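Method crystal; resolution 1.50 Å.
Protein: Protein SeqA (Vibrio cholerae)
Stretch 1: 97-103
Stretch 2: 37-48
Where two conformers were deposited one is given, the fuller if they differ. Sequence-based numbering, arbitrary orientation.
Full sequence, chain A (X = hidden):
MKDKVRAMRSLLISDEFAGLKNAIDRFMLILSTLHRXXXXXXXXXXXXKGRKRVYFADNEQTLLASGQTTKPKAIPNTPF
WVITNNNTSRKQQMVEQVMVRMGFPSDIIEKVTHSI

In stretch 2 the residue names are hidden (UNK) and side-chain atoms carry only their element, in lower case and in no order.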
# COMPACT_ATOMS: atom_id res chain seq x y z
N GLN A 97 5.59 6.21 -2.88
CA GLN A 97 5.15 6.70 -4.17
C GLN A 97 3.65 6.94 -4.18
O GLN A 97 3.14 8.02 -4.64
CB GLN A 97 5.52 5.72 -5.28
CG GLN A 97 7.00 5.70 -5.62
CD GLN A 97 7.44 4.49 -6.43
OE1 GLN A 97 6.63 3.80 -7.06
NE2 GLN A 97 8.75 4.24 -6.43
N VAL A 98 2.91 5.97 -3.66
CA VAL A 98 1.47 6.10 -3.61
C VAL A 98 1.03 7.27 -2.72
O VAL A 98 0.18 8.09 -3.10
CB VAL A 98 0.83 4.79 -3.10
CG1 VAL A 98 -0.64 4.98 -2.77
CG2 VAL A 98 0.99 3.67 -4.14
N MET A 99 1.61 7.35 -1.52
CA MET A 99 1.18 8.35 -0.57
C MET A 99 1.58 9.76 -1.02
O MET A 99 0.83 10.70 -0.81
CB MET A 99 1.77 8.07 0.82
CG MET A 99 1.12 6.89 1.51
SD MET A 99 1.60 6.67 3.23
CE MET A 99 0.75 8.04 3.96
N VAL A 100 2.74 9.89 -1.65
CA VAL A 100 3.13 11.19 -2.20
C VAL A 100 2.14 11.64 -3.26
O VAL A 100 1.70 12.82 -3.27
CB VAL A 100 4.55 11.12 -2.81
CG1 VAL A 100 4.80 12.33 -3.68
CG2 VAL A 100 5.59 11.06 -1.73
N ARG A 101 1.77 10.73 -4.16
CA ARG A 101 0.82 11.07 -5.21
C ARG A 101 -0.58 11.39 -4.68
O ARG A 101 -1.28 12.25 -5.23
CB ARG A 101 0.75 9.95 -6.22
CG ARG A 101 -0.13 10.23 -7.36
CD ARG A 101 0.45 11.31 -8.25
NE ARG A 101 -0.27 11.33 -9.51
CZ ARG A 101 0.20 11.83 -10.63
NH1 ARG A 101 -0.54 11.76 -11.71
NH2 ARG A 101 1.40 12.40 -10.66
N MET A 102 -0.96 10.73 -3.59
CA MET A 102 -2.24 11.01 -2.96
C MET A 102 -2.25 12.32 -2.17
O MET A 102 -3.29 12.74 -1.68
CB MET A 102 -2.63 9.87 -2.01
CG MET A 102 -3.02 8.55 -2.68
SD MET A 102 -3.44 7.24 -1.52
CE MET A 102 -5.03 7.78 -0.91
N GLY A 103 -1.08 12.94 -2.02
CA GLY A 103 -0.98 14.26 -1.41
C GLY A 103 -0.63 14.31 0.06
O GLY A 103 -0.77 15.38 0.69
N UNK A 37 -9.49 5.22 2.97
CA UNK A 37 -9.49 6.65 3.26
C UNK A 37 -9.91 7.50 2.07
O UNK A 37 -10.63 8.50 2.23
c UNK A 37 -8.07 7.11 3.75
c UNK A 37 -7.82 6.59 5.15
c UNK A 37 -6.39 6.76 5.55
c UNK A 37 -7.94 8.63 3.69
N UNK A 38 -9.44 7.16 0.87
CA UNK A 38 -9.78 7.92 -0.32
C UNK A 38 -9.60 7.03 -1.55
O UNK A 38 -8.54 6.97 -2.15
o UNK A 38 -9.04 11.32 -1.45
c UNK A 38 -9.37 10.11 -1.54
o UNK A 38 -10.04 9.64 -2.50
c UNK A 38 -8.91 9.18 -0.45
N UNK A 39 -10.67 6.32 -1.92
CA UNK A 39 -10.55 5.32 -2.96
C UNK A 39 -10.21 5.95 -4.32
O UNK A 39 -9.43 5.38 -5.08
o UNK A 39 -12.92 5.32 -3.36
c UNK A 39 -11.83 4.50 -3.03
N UNK A 40 -10.75 7.12 -4.59
CA UNK A 40 -10.51 7.78 -5.88
C UNK A 40 -9.05 8.18 -6.05
O UNK A 40 -8.43 7.95 -7.10
c UNK A 40 -11.40 9.01 -6.03
N UNK A 41 -8.50 8.78 -4.99
CA UNK A 41 -7.11 9.19 -4.97
C UNK A 41 -6.17 7.98 -5.05
O UNK A 41 -5.18 7.96 -5.78
c UNK A 41 -6.87 9.99 -3.69
o UNK A 41 -5.57 10.46 -3.66
N UNK A 42 -6.52 6.94 -4.30
CA UNK A 42 -5.75 5.69 -4.30
C UNK A 42 -5.74 5.07 -5.69
O UNK A 42 -4.68 4.64 -6.19
c UNK A 42 -5.20 1.16 -3.91
c UNK A 42 -6.31 4.70 -3.29
c UNK A 42 -5.90 2.33 -4.00
c UNK A 42 -4.15 1.04 -3.02
c UNK A 42 -5.54 3.42 -3.21
c UNK A 42 -3.79 2.09 -2.24
c UNK A 42 -4.47 3.28 -2.34
N UNK A 43 -6.92 5.01 -6.31
CA UNK A 43 -7.06 4.44 -7.65
C UNK A 43 -6.17 5.18 -8.64
O UNK A 43 -5.43 4.55 -9.43
o UNK A 43 -8.66 3.95 -9.42
c UNK A 43 -8.52 4.50 -8.11
N UNK A 44 -6.22 6.51 -8.60
CA UNK A 44 -5.42 7.29 -9.54
C UNK A 44 -3.93 7.01 -9.31
O UNK A 44 -3.14 6.87 -10.25
o UNK A 44 -3.05 9.96 -9.24
c UNK A 44 -5.06 9.61 -10.55
o UNK A 44 -2.91 10.09 -11.44
c UNK A 44 -3.57 9.91 -10.39
c UNK A 44 -5.68 8.79 -9.41
N UNK A 45 -3.53 6.96 -8.04
CA UNK A 45 -2.13 6.83 -7.69
C UNK A 45 -1.53 5.49 -8.05
O UNK A 45 -0.33 5.40 -8.30
c UNK A 45 -1.94 7.12 -6.22
N UNK A 46 -2.36 4.45 -8.02
CA UNK A 46 -1.87 3.10 -8.28
C UNK A 46 -1.99 2.69 -9.73
O UNK A 46 -1.18 1.90 -10.20
c UNK A 46 -2.32 2.23 -5.92
o UNK A 46 -4.05 2.19 -7.61
c UNK A 46 -2.63 2.06 -7.42
N UNK A 47 -2.99 3.23 -10.42
CA UNK A 47 -3.21 2.88 -11.82
C UNK A 47 -2.38 3.77 -12.75
O UNK A 47 -2.27 3.49 -13.92
c UNK A 47 -4.12 -0.13 -10.41
s UNK A 47 -5.26 0.21 -11.68
c UNK A 47 -4.70 2.95 -12.17
c UNK A 47 -5.59 1.95 -11.38
N UNK A 48 -1.77 4.80 -12.19
CA UNK A 48 -0.95 5.76 -12.93
C UNK A 48 0.23 5.10 -13.64
O UNK A 48 0.93 4.27 -13.06
c UNK A 48 0.14 8.63 -13.61
c UNK A 48 1.84 7.83 -12.14
c UNK A 48 -0.45 6.84 -11.97
c UNK A 48 2.76 8.71 -12.71
c UNK A 48 0.53 7.78 -12.59
c UNK A 48 1.05 9.50 -14.19
c UNK A 48 2.36 9.54 -13.74
O HOH W 1 -5.68 11.56 -0.86

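Position 37 carries four carbons, forked at the first, with one arm two carbons long; nothing of stretch 1 lies in contact range. That pattern is isoleucine, I37. Position 38 has two carbons, the second bearing two oxygens, and M102 CE lies 3.8 Å from its backbone O and 4.2 Å from its CB, which makes it aspartate, D38, by the carboxylate. It sits at the N-cap of the helix that follows, and its OD1 accepts from the backbone N of position 41 at 3.1 Å, satisfying an amide in the first turn.

Position 39 has one carbon and one oxygen, and its CB points away from stretch 1: serine, S39. Position 40 has a lone carbon and no contact, so it is alanine, A40.

Position 41 again shows one carbon and one oxygen, but here CB points toward the partner and the oxygen lies 3.3 Å from M102 CG. It is serine, S41. A small residue suits a place where its CA comes within 5.6 Å of the CA of M102. Water 1 extends the link, giving a hydrogen bond to M102 O at 2.8 Å and sharing another with S41 OG at 3.0 Å.

Position 42 holds one carbon and then a ring of six carbons with no oxygen attached. One ring carbon lies 4.2 Å from V98 CG1, M102 SD approaches the ring at its edge, 5.5 Å from the centroid, and M102 CE packs on the CB of position 42 at 4.1 Å. This is phenylalanine, F42.

Position 43, one carbon and one oxygen out of reach of stretch 1, is serine, S43. Position 44 has three carbons, the third with two oxygens, both facing the guanidinium of R101: glutamate, E44. R101 NE donates to E44 OE1 at 3.1 Å and R101 NH1 to E44 OE2 at 2.9 Å, a salt bridge with two nearly straight hydrogen bonds.

Position 45 has a single carbon, its CB, 3.8 Å from R101 CG, 4.0 Å from M102 CG and 3.9 Å from V98 O, so the methyl meets side chains and backbone alike: alanine, A45.

Position 46 has one carbon bearing an oxygen and a carbon, and that terminal carbon touches V98 CG2 at 4.0 Å: the fork of threonine, T46. Its OG1 donates to F42 O at 2.9 Å, keeping the hydroxyl occupied within its own helix.

Position 47 is an unbranched chain of two carbons, sulfur and carbon, out of reach: methionine, M47. Position 48 has one carbon and a six-carbon ring, with the R101 guanidinium stacked over one face: phenylalanine, F48. R101 CZ lies 4.2 Å from the centroid of the F48 ring.

Two helices cross at 125°, their axes approaching to 8.9 Å, and S41 and A45, one turn apart, are small residues where M102 and V98 come close. F42 and T46 add apolar contacts. At the exposed margin, R101 meets E44 near its guanidinium plane and F48 over one face, so a single side chain serves both a charge and a ring.

Stretch 2 37-48: IDSASFSEATMF
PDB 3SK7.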